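Local atomic coordinates of nicking enzyme (Staphylococcus aureus, PDB entry 4HT4), a protein that probably acts as a conjugative DNA relaxase, nicking one strand of a resistance plasmid so that it can be transferred between staphylococci. Residues Ser17-Ser22 / Leu67-His72; Ser49-Pro54 / Ile116-Ile121; Gln81-Ile86 / His132-Leu137. The protein carries 1 engineered substitution. All blocks are in the same frame, centred on the assembly; numbering follows the deposited sequence.

Contact 1: residues Ser17-Ser22 / Leu67-His72; sequences SATAKS and LWNKVH
His72 and Trp68 of helix 64-74 rest against the first turn of helix 18-26, forming a nearly antiparallel helix pair whose segment axes approach to 9.4 Å at 156°. The polar part gathers at the N terminus of helix 18-26. Ala18 N donates to His72 NE2 over 3.2 Å, with an N-H...N angle of 157° and the amide tilted out of the imidazole plane. NE2 acting as acceptor is consistent with a neutral ring. Ser17 is the N-cap residue: with OG anti to its own backbone N (chi1 171°), the hydroxyl is placed to take weak capping bonds from Thr19 N and Ala20 N. The same oxygen lies in the imidazole plane at the ring edge, 3.2 Å from His72 CE1.

The packing part centres on Ala18 CB, which makes an apolar contact with Trp68 CE3 at 3.6 Å and lies equally close to His72 NE2. Thr19 crosses His72 at a slant, bringing CG2 to 3.7 Å from CE1, while its OG1 bonds to Asp32. Near its rim the indole has the carbonyl oxygen of Ala18 over one face and Leu67 CD2 over the other. Its NE1 reaches Asp118 of strand 117-122, and this joins the helix pair to the main sheet beneath it. At the pyrrole end of the indole, Ser22 CB comes in obliquely to 3.4 Å from Trp68 CD1.

Contact 2: residues Ser49-Pro54 / Ile116-Ile121; sequences SEILLP and IVDLNI
Glu50 and Leu119 form one hydrogen-bonded pair of this antiparallel contact, and Leu52 and Val117 form the other. Leu119 N donates to Glu50 O over 2.7 Å, and Glu50 N returns a bond to Leu119 O at 2.9 Å. One pair further on, Leu52 N donates to Val117 O over 2.9 Å and Val117 N to Leu52 O over 3.0 Å. The non-hydrogen-bonded pairs Ser49-Asn120 and Ile51-Asp118 alternate with these, and the CA-H groups of Ser49 and Ile51 point at Leu119 O and Val117 O.

Side chains fill in on both faces. On the face of Leu52, Val117 and Leu119, the second torsion of Leu52 (chi2 105°) turns CD1 across toward the other strand, 3.8 Å from both Val117 CB and Leu119 CB. Ile116, just past the paired strand, sets CG2 against Ile51 CG2 at 3.9 Å and Leu53 CD2 at 3.7 Å. Leu53 and Ile116 run side by side in the same direction, whereas the Pro54 ring crosses Ile116 and touches CG1 with CD.

Helix 96-108 packs on the Leu52 face through Ala107. On the face of Ile51 and Asp118, helix 64-74 contributes Leu67, which touches Ile51 and Ile116. Its Arg64 forms a salt bridge with Asp118 OD1; with Trp68 as second partner, this fixes the buried carboxylate. Strand 48-52 is outermost in the five-stranded antiparallel sheet of this MobA/MobL-family part of the longer nicking enzyme, with helices on both faces, consistent with the Rep-like fold of relaxases.

Contact 3: residues Gln81-Ile86 / His132-Leu137; sequences QVAREI and HLLCTL. With NI (nickel (II) ion), chain C; nucleotides of chain B.
His132, second histidine of the His-hydrophobic-His (HUH) element on strand 130-136, meets Glu85 of the neighbouring antiparallel strand. Its NE2 binds the nickel ion at 2.0 Å, and His122, His130 and two waters complete the site. ND1, at the other side of the ring, donates to Glu85 OE2 over 3.1 Å. OE2 lies in the imidazole plane, but ND1 meets it on its anti side, 29° out of the carboxylate plane. Glu85 can thus orient this metal ligand from the second shell, with Asn25 adding a weak bond to OE2.

Between the strands, Arg84 and Cys135 exchange backbone bonds, Cys135 N reaching Arg84 O over 2.7 Å, and Ile86 N bonds to Leu133 O. Leu137 closes the far end: CD1 packs 3.6 Å from Gln81 CB, and CD2 3.7 Å from Arg84 CB.

Gln81 faces the DNA of chain B. Its N donates to a DG17 phosphate oxygen, while the extended side chain pairs with the DA19 base, NE2 to N7 and N6 to OE1, both 3.0 Å. Arg84 NH1 reaches a thymine O4. A central strand bearing the paired metal histidines, with DNA bound beside the same sheet, is characteristic of HUH relaxases.

Overall arrangement
From the N terminus, the chain leaves edge strand 5-11, enters helix 18-26 and passes through the small hairpin 29-32/37-40. Outer strand 48-52 then leads to helix 64-74, which returns to Ser17-Ser22 and closes the loop of contact 1. Strand 81-89 and helix 96-108 follow before strand 117-122 comes back to Ser49-Pro54 in contact 2, whose span crosses that of contact 1. The next strand, 130-136, pairs with Gln81-Ile86 in contact 3; this crosses contact 2 but follows contact 1 in series. Contacts 2 and 3 join through strands 117-122 and 130-136, where Asp118 N bonds to Leu134 O, while contact 1 packs on both.

Contact 1: residues Ser17-Ser22 / Leu67-His72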
# COMPACT_ATOMS: atom_id res chain seq x y z
N SER A 17 -10.29 9.24 3.72
CA SER A 17 -11.04 8.45 2.76
C SER A 17 -10.12 7.61 1.90
O SER A 17 -9.01 8.03 1.54
CB SER A 17 -11.89 9.36 1.87
OG SER A 17 -12.46 8.64 0.79
N ALA A 18 -10.57 6.40 1.57
CA ALA A 18 -9.80 5.50 0.72
C ALA A 18 -9.83 5.99 -0.73
O ALA A 18 -8.86 5.83 -1.47
CB ALA A 18 -10.35 4.09 0.81
N THR A 19 -10.96 6.59 -1.12
CA THR A 19 -11.11 7.12 -2.47
C THR A 19 -10.27 8.38 -2.65
O THR A 19 -9.74 8.63 -3.73
CB THR A 19 -12.58 7.43 -2.80
OG1 THR A 19 -13.13 8.26 -1.77
CG2 THR A 19 -13.38 6.15 -2.90
N ALA A 20 -10.17 9.17 -1.58
CA ALA A 20 -9.37 10.39 -1.61
C ALA A 20 -7.88 10.06 -1.67
O ALA A 20 -7.14 10.64 -2.46
CB ALA A 20 -9.67 11.25 -0.40
N LYS A 21 -7.44 9.12 -0.83
CA LYS A 21 -6.04 8.71 -0.79
C LYS A 21 -5.60 8.04 -2.09
O LYS A 21 -4.51 8.32 -2.59
CB LYS A 21 -5.79 7.77 0.39
CG LYS A 21 -5.36 8.48 1.66
CD LYS A 21 -4.00 9.14 1.48
CE LYS A 21 -3.64 9.99 2.68
NZ LYS A 21 -3.71 9.22 3.95
N SER A 22 -6.44 7.16 -2.63
CA SER A 22 -6.12 6.46 -3.86
C SER A 22 -6.02 7.43 -5.03
O SER A 22 -5.24 7.22 -5.96
CB SER A 22 -7.16 5.38 -4.16
OG SER A 22 -8.46 5.95 -4.27
N LEU A 67 -12.49 -0.91 -6.45
CA LEU A 67 -11.86 -1.45 -5.25
C LEU A 67 -12.22 -0.68 -3.98
O LEU A 67 -12.76 -1.26 -3.04
CB LEU A 67 -10.34 -1.48 -5.43
CG LEU A 67 -9.51 -1.85 -4.19
CD1 LEU A 67 -9.85 -3.25 -3.73
CD2 LEU A 67 -8.02 -1.72 -4.49
N TRP A 68 -11.93 0.61 -3.96
CA TRP A 68 -12.09 1.40 -2.74
C TRP A 68 -13.53 1.77 -2.43
O TRP A 68 -13.85 2.18 -1.31
CB TRP A 68 -11.19 2.64 -2.78
CG TRP A 68 -9.75 2.27 -2.94
CD1 TRP A 68 -8.96 2.49 -4.03
CD2 TRP A 68 -8.93 1.58 -1.99
NE1 TRP A 68 -7.70 2.00 -3.82
CE2 TRP A 68 -7.65 1.43 -2.57
CE3 TRP A 68 -9.14 1.08 -0.70
CZ2 TRP A 68 -6.60 0.81 -1.91
CZ3 TRP A 68 -8.10 0.46 -0.05
CH2 TRP A 68 -6.84 0.33 -0.65
N ASN A 69 -14.41 1.63 -3.42
CA ASN A 69 -15.84 1.76 -3.16
C ASN A 69 -16.37 0.47 -2.56
O ASN A 69 -17.25 0.48 -1.69
CB ASN A 69 -16.61 2.09 -4.44
CG ASN A 69 -16.46 3.54 -4.85
OD1 ASN A 69 -17.16 4.41 -4.34
ND2 ASN A 69 -15.55 3.81 -5.77
N LYS A 70 -15.82 -0.65 -3.02
CA LYS A 70 -16.15 -1.95 -2.46
C LYS A 70 -15.65 -2.04 -1.02
O LYS A 70 -16.28 -2.67 -0.17
CB LYS A 70 -15.52 -3.07 -3.30
CG LYS A 70 -15.94 -4.47 -2.89
CD LYS A 70 -17.39 -4.74 -3.25
CE LYS A 70 -17.77 -6.18 -2.95
NZ LYS A 70 -19.18 -6.48 -3.33
N VAL A 71 -14.52 -1.39 -0.76
CA VAL A 71 -13.96 -1.34 0.58
C VAL A 71 -14.81 -0.44 1.48
O VAL A 71 -15.16 -0.83 2.59
CB VAL A 71 -12.50 -0.83 0.57
CG1 VAL A 71 -12.02 -0.55 1.98
CG2 VAL A 71 -11.60 -1.84 -0.12
N HIS A 72 -15.14 0.75 0.99
CA HIS A 72 -16.00 1.67 1.73
C HIS A 72 -17.34 1.04 2.06
O HIS A 72 -17.95 1.36 3.08
CB HIS A 72 -16.22 2.96 0.92
CG HIS A 72 -15.17 4.00 1.15
ND1 HIS A 72 -15.02 5.09 0.33
CD2 HIS A 72 -14.23 4.12 2.12
CE1 HIS A 72 -14.03 5.84 0.77
NE2 HIS A 72 -13.53 5.27 1.86

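Contact 2: residues Ser49-Pro54 / Ile116-Ile121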
# COMPACT_ATOMS: atom_id res chain seq x y z
N SER A 49 1.88 3.61 -11.17
CA SER A 49 0.73 3.13 -10.42
C SER A 49 0.36 1.71 -10.82
O SER A 49 0.38 1.37 -12.01
CB SER A 49 -0.47 4.06 -10.64
OG SER A 49 -0.25 5.33 -10.05
N GLU A 50 0.04 0.89 -9.83
CA GLU A 50 -0.35 -0.49 -10.08
C GLU A 50 -1.12 -1.06 -8.89
O GLU A 50 -0.83 -0.73 -7.74
CB GLU A 50 0.88 -1.35 -10.37
CG GLU A 50 0.55 -2.78 -10.77
CD GLU A 50 1.79 -3.65 -10.87
OE1 GLU A 50 2.89 -3.15 -10.59
OE2 GLU A 50 1.65 -4.85 -11.21
N ILE A 51 -2.09 -1.91 -9.18
CA ILE A 51 -2.80 -2.64 -8.13
C ILE A 51 -2.46 -4.12 -8.19
O ILE A 51 -2.67 -4.78 -9.20
CB ILE A 51 -4.32 -2.48 -8.26
CG1 ILE A 51 -4.72 -1.02 -8.07
CG2 ILE A 51 -5.03 -3.36 -7.24
CD1 ILE A 51 -6.21 -0.80 -8.06
N LEU A 52 -1.92 -4.63 -7.08
CA LEU A 52 -1.48 -6.02 -7.02
C LEU A 52 -2.45 -6.86 -6.20
O LEU A 52 -2.83 -6.49 -5.09
CB LEU A 52 -0.07 -6.10 -6.45
CG LEU A 52 0.89 -5.05 -7.01
CD1 LEU A 52 1.14 -3.95 -6.00
CD2 LEU A 52 2.19 -5.69 -7.45
N LEU A 53 -2.85 -8.00 -6.76
CA LEU A 53 -3.86 -8.85 -6.14
C LEU A 53 -3.27 -10.16 -5.60
O LEU A 53 -2.24 -10.62 -6.09
CB LEU A 53 -4.95 -9.18 -7.15
CG LEU A 53 -5.62 -8.02 -7.88
CD1 LEU A 53 -6.76 -8.53 -8.73
CD2 LEU A 53 -6.10 -6.98 -6.88
N PRO A 54 -3.93 -10.75 -4.60
CA PRO A 54 -3.55 -12.08 -4.12
C PRO A 54 -3.96 -13.16 -5.11
O PRO A 54 -4.47 -12.85 -6.19
CB PRO A 54 -4.34 -12.22 -2.81
CG PRO A 54 -5.50 -11.30 -2.98
CD PRO A 54 -4.99 -10.14 -3.77
N ILE A 116 -4.73 -6.68 -0.81
CA ILE A 116 -4.74 -5.98 -2.09
C ILE A 116 -3.94 -4.70 -1.93
O ILE A 116 -4.22 -3.89 -1.05
CB ILE A 116 -6.17 -5.64 -2.55
CG1 ILE A 116 -6.99 -6.92 -2.73
CG2 ILE A 116 -6.13 -4.84 -3.84
CD1 ILE A 116 -8.38 -6.68 -3.25
N VAL A 117 -2.94 -4.51 -2.78
CA VAL A 117 -2.02 -3.39 -2.64
C VAL A 117 -2.14 -2.39 -3.78
O VAL A 117 -1.96 -2.72 -4.95
CB VAL A 117 -0.56 -3.88 -2.57
CG1 VAL A 117 0.37 -2.71 -2.32
CG2 VAL A 117 -0.41 -4.92 -1.47
N ASP A 118 -2.45 -1.14 -3.42
CA ASP A 118 -2.49 -0.06 -4.39
C ASP A 118 -1.15 0.66 -4.37
O ASP A 118 -0.93 1.57 -3.57
CB ASP A 118 -3.62 0.92 -4.05
CG ASP A 118 -3.99 1.81 -5.22
OD1 ASP A 118 -3.15 2.01 -6.12
OD2 ASP A 118 -5.13 2.32 -5.23
N LEU A 119 -0.25 0.25 -5.26
CA LEU A 119 1.10 0.79 -5.30
C LEU A 119 1.20 2.06 -6.13
O LEU A 119 0.79 2.09 -7.29
CB LEU A 119 2.08 -0.26 -5.84
CG LEU A 119 3.52 0.21 -6.02
CD1 LEU A 119 4.15 0.54 -4.67
CD2 LEU A 119 4.34 -0.84 -6.75
N ASN A 120 1.74 3.11 -5.52
CA ASN A 120 1.98 4.37 -6.21
C ASN A 120 3.34 4.95 -5.86
O ASN A 120 3.65 5.16 -4.68
CB ASN A 120 0.88 5.38 -5.89
CG ASN A 120 -0.51 4.84 -6.16
OD1 ASN A 120 -1.22 4.45 -5.25
ND2 ASN A 120 -0.89 4.82 -7.43
N ILE A 121 4.16 5.20 -6.87
CA ILE A 121 5.51 5.71 -6.66
C ILE A 121 5.59 7.21 -6.93
O ILE A 121 5.22 7.68 -8.01
CB ILE A 121 6.53 4.98 -7.54
CG1 ILE A 121 6.47 3.47 -7.27
CG2 ILE A 121 7.93 5.51 -7.27
CD1 ILE A 121 7.45 2.68 -8.09

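Contact 3: residues Gln81-Ile86 / His132-Leu137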
# COMPACT_ATOMS: atom_id res chain seq x y z
N GLN A 81 -11.93 2.16 10.02
CA GLN A 81 -10.62 2.22 9.37
C GLN A 81 -10.74 1.53 8.02
O GLN A 81 -11.07 0.34 7.95
CB GLN A 81 -9.57 1.51 10.23
CG GLN A 81 -9.38 2.12 11.61
CD GLN A 81 -8.35 1.38 12.43
OE1 GLN A 81 -8.01 0.23 12.12
NE2 GLN A 81 -7.85 2.02 13.47
N VAL A 82 -10.48 2.26 6.95
CA VAL A 82 -10.72 1.74 5.60
C VAL A 82 -9.51 1.02 5.00
O VAL A 82 -9.68 0.06 4.25
CB VAL A 82 -11.20 2.84 4.63
CG1 VAL A 82 -12.58 3.33 5.04
CG2 VAL A 82 -10.21 3.99 4.59
N ALA A 83 -8.31 1.47 5.34
CA ALA A 83 -7.11 0.88 4.75
C ALA A 83 -5.86 1.13 5.59
O ALA A 83 -5.89 1.87 6.57
CB ALA A 83 -6.91 1.40 3.33
N ARG A 84 -4.76 0.50 5.18
CA ARG A 84 -3.47 0.71 5.80
C ARG A 84 -2.51 1.30 4.77
O ARG A 84 -2.35 0.75 3.68
CB ARG A 84 -2.90 -0.61 6.30
CG ARG A 84 -1.43 -0.55 6.67
CD ARG A 84 -0.86 -1.94 6.91
NE ARG A 84 -1.65 -2.70 7.87
CZ ARG A 84 -1.54 -2.58 9.19
NH1 ARG A 84 -0.67 -1.72 9.71
NH2 ARG A 84 -2.30 -3.31 9.99
N GLU A 85 -1.87 2.41 5.12
CA GLU A 85 -0.90 3.01 4.22
C GLU A 85 0.53 2.74 4.69
O GLU A 85 0.89 3.04 5.83
CB GLU A 85 -1.12 4.51 4.06
CG GLU A 85 -0.19 5.15 3.05
CD GLU A 85 -0.43 6.63 2.87
OE1 GLU A 85 -1.00 7.26 3.79
OE2 GLU A 85 -0.06 7.18 1.81
N ILE A 86 1.34 2.18 3.79
CA ILE A 86 2.75 1.97 4.06
C ILE A 86 3.59 2.74 3.06
O ILE A 86 3.54 2.46 1.86
CB ILE A 86 3.12 0.48 3.98
CG1 ILE A 86 2.42 -0.31 5.08
CG2 ILE A 86 4.63 0.31 4.08
CD1 ILE A 86 2.75 -1.78 5.06
N HIS A 132 4.10 4.95 -1.94
CA HIS A 132 2.94 4.77 -1.07
C HIS A 132 2.27 3.43 -1.37
O HIS A 132 2.11 3.06 -2.53
CB HIS A 132 1.94 5.90 -1.27
CG HIS A 132 2.52 7.27 -1.10
ND1 HIS A 132 2.25 8.05 0.01
CD2 HIS A 132 3.34 7.99 -1.89
CE1 HIS A 132 2.89 9.20 -0.11
NE2 HIS A 132 3.56 9.19 -1.25
N LEU A 133 1.88 2.72 -0.32
CA LEU A 133 1.20 1.44 -0.50
C LEU A 133 -0.10 1.37 0.30
O LEU A 133 -0.09 1.16 1.51
CB LEU A 133 2.12 0.27 -0.10
CG LEU A 133 3.26 -0.10 -1.04
CD1 LEU A 133 4.47 0.81 -0.86
CD2 LEU A 133 3.66 -1.55 -0.84
N LEU A 134 -1.22 1.54 -0.40
CA LEU A 134 -2.54 1.40 0.22
C LEU A 134 -2.96 -0.06 0.24
O LEU A 134 -3.15 -0.68 -0.81
CB LEU A 134 -3.58 2.23 -0.52
CG LEU A 134 -3.91 3.61 0.06
CD1 LEU A 134 -4.99 4.28 -0.77
CD2 LEU A 134 -4.35 3.47 1.50
N CYS A 135 -3.13 -0.60 1.44
CA CYS A 135 -3.45 -2.01 1.61
C CYS A 135 -4.79 -2.21 2.30
O CYS A 135 -5.15 -1.45 3.21
CB CYS A 135 -2.35 -2.71 2.42
SG CYS A 135 -0.69 -2.47 1.75
N THR A 136 -5.53 -3.22 1.88
CA THR A 136 -6.82 -3.54 2.48
C THR A 136 -6.63 -4.11 3.89
O THR A 136 -5.59 -4.69 4.20
CB THR A 136 -7.61 -4.55 1.63
OG1 THR A 136 -6.84 -5.74 1.45
CG2 THR A 136 -7.94 -3.95 0.27
N LEU A 137 -7.64 -3.94 4.73
CA LEU A 137 -7.57 -4.42 6.11
C LEU A 137 -8.31 -5.75 6.26
O LEU A 137 -8.35 -6.32 7.35
CB LEU A 137 -8.16 -3.39 7.07
CG LEU A 137 -7.50 -2.01 7.11
CD1 LEU A 137 -8.25 -1.09 8.05
CD2 LEU A 137 -6.05 -2.13 7.53
NI NI C . 4.21 11.05 -1.46
P DG B 17 -12.33 -0.76 12.63
OP1 DG B 17 -12.54 0.02 11.39
OP2 DG B 17 -11.26 -1.78 12.67
O5' DG B 17 -12.10 0.26 13.84
C5' DG B 17 -12.99 1.37 13.99
C4' DG B 17 -12.55 2.32 15.09
O4' DG B 17 -12.65 1.67 16.38
C3' DG B 17 -11.12 2.86 15.01
O3' DG B 17 -11.09 4.17 15.56
C2' DG B 17 -10.35 1.87 15.88
C1' DG B 17 -11.37 1.59 16.98
N9 DG B 17 -11.27 0.26 17.54
C8 DG B 17 -11.07 -0.91 16.85
N7 DG B 17 -11.03 -1.96 17.62
C5 DG B 17 -11.22 -1.46 18.90
C6 DG B 17 -11.26 -2.14 20.14
O6 DG B 17 -11.15 -3.36 20.36
N1 DG B 17 -11.47 -1.25 21.19
C2 DG B 17 -11.60 0.11 21.06
N2 DG B 17 -11.79 0.80 22.20
N3 DG B 17 -11.56 0.76 19.91
C4 DG B 17 -11.36 -0.09 18.87
P DA B 19 -4.56 5.57 17.70
OP1 DA B 19 -3.96 6.69 18.46
OP2 DA B 19 -5.15 5.83 16.36
O5' DA B 19 -3.48 4.40 17.53
C5' DA B 19 -2.73 3.95 18.64
C4' DA B 19 -1.83 2.78 18.25
O4' DA B 19 -2.65 1.62 17.95
C3' DA B 19 -0.95 3.02 17.03
O3' DA B 19 0.32 2.44 17.25
C2' DA B 19 -1.69 2.30 15.91
C1' DA B 19 -2.36 1.15 16.65
N9 DA B 19 -3.62 0.73 16.04
C8 DA B 19 -4.61 1.55 15.59
N7 DA B 19 -5.63 0.90 15.08
C5 DA B 19 -5.28 -0.43 15.21
C6 DA B 19 -5.94 -1.62 14.87
N6 DA B 19 -7.15 -1.66 14.29
N1 DA B 19 -5.31 -2.78 15.14
C2 DA B 19 -4.10 -2.75 15.72
N3 DA B 19 -3.39 -1.69 16.09
C4 DA B 19 -4.04 -0.55 15.81
P DC B 18 -9.82 5.11 15.31
OP1 DC B 18 -10.20 6.49 15.67
OP2 DC B 18 -9.30 4.82 13.95
O5' DC B 18 -8.74 4.59 16.37
C5' DC B 18 -8.92 4.88 17.75
C4' DC B 18 -7.97 4.07 18.63
O4' DC B 18 -8.45 2.72 18.78
C3' DC B 18 -6.55 3.90 18.10
O3' DC B 18 -5.70 4.92 18.62
C2' DC B 18 -6.13 2.52 18.62
C1' DC B 18 -7.37 2.01 19.35
N1 DC B 18 -7.58 0.55 19.21
C2 DC B 18 -7.85 -0.22 20.35
O2 DC B 18 -7.92 0.34 21.45
N3 DC B 18 -8.03 -1.56 20.22
C4 DC B 18 -7.94 -2.12 19.02
N4 DC B 18 -8.13 -3.44 18.94
C5 DC B 18 -7.67 -1.36 17.84
C6 DC B 18 -7.49 -0.04 17.98
O HOH W 1 4.91 11.91 0.17
O HOH W 2 2.39 11.81 -1.56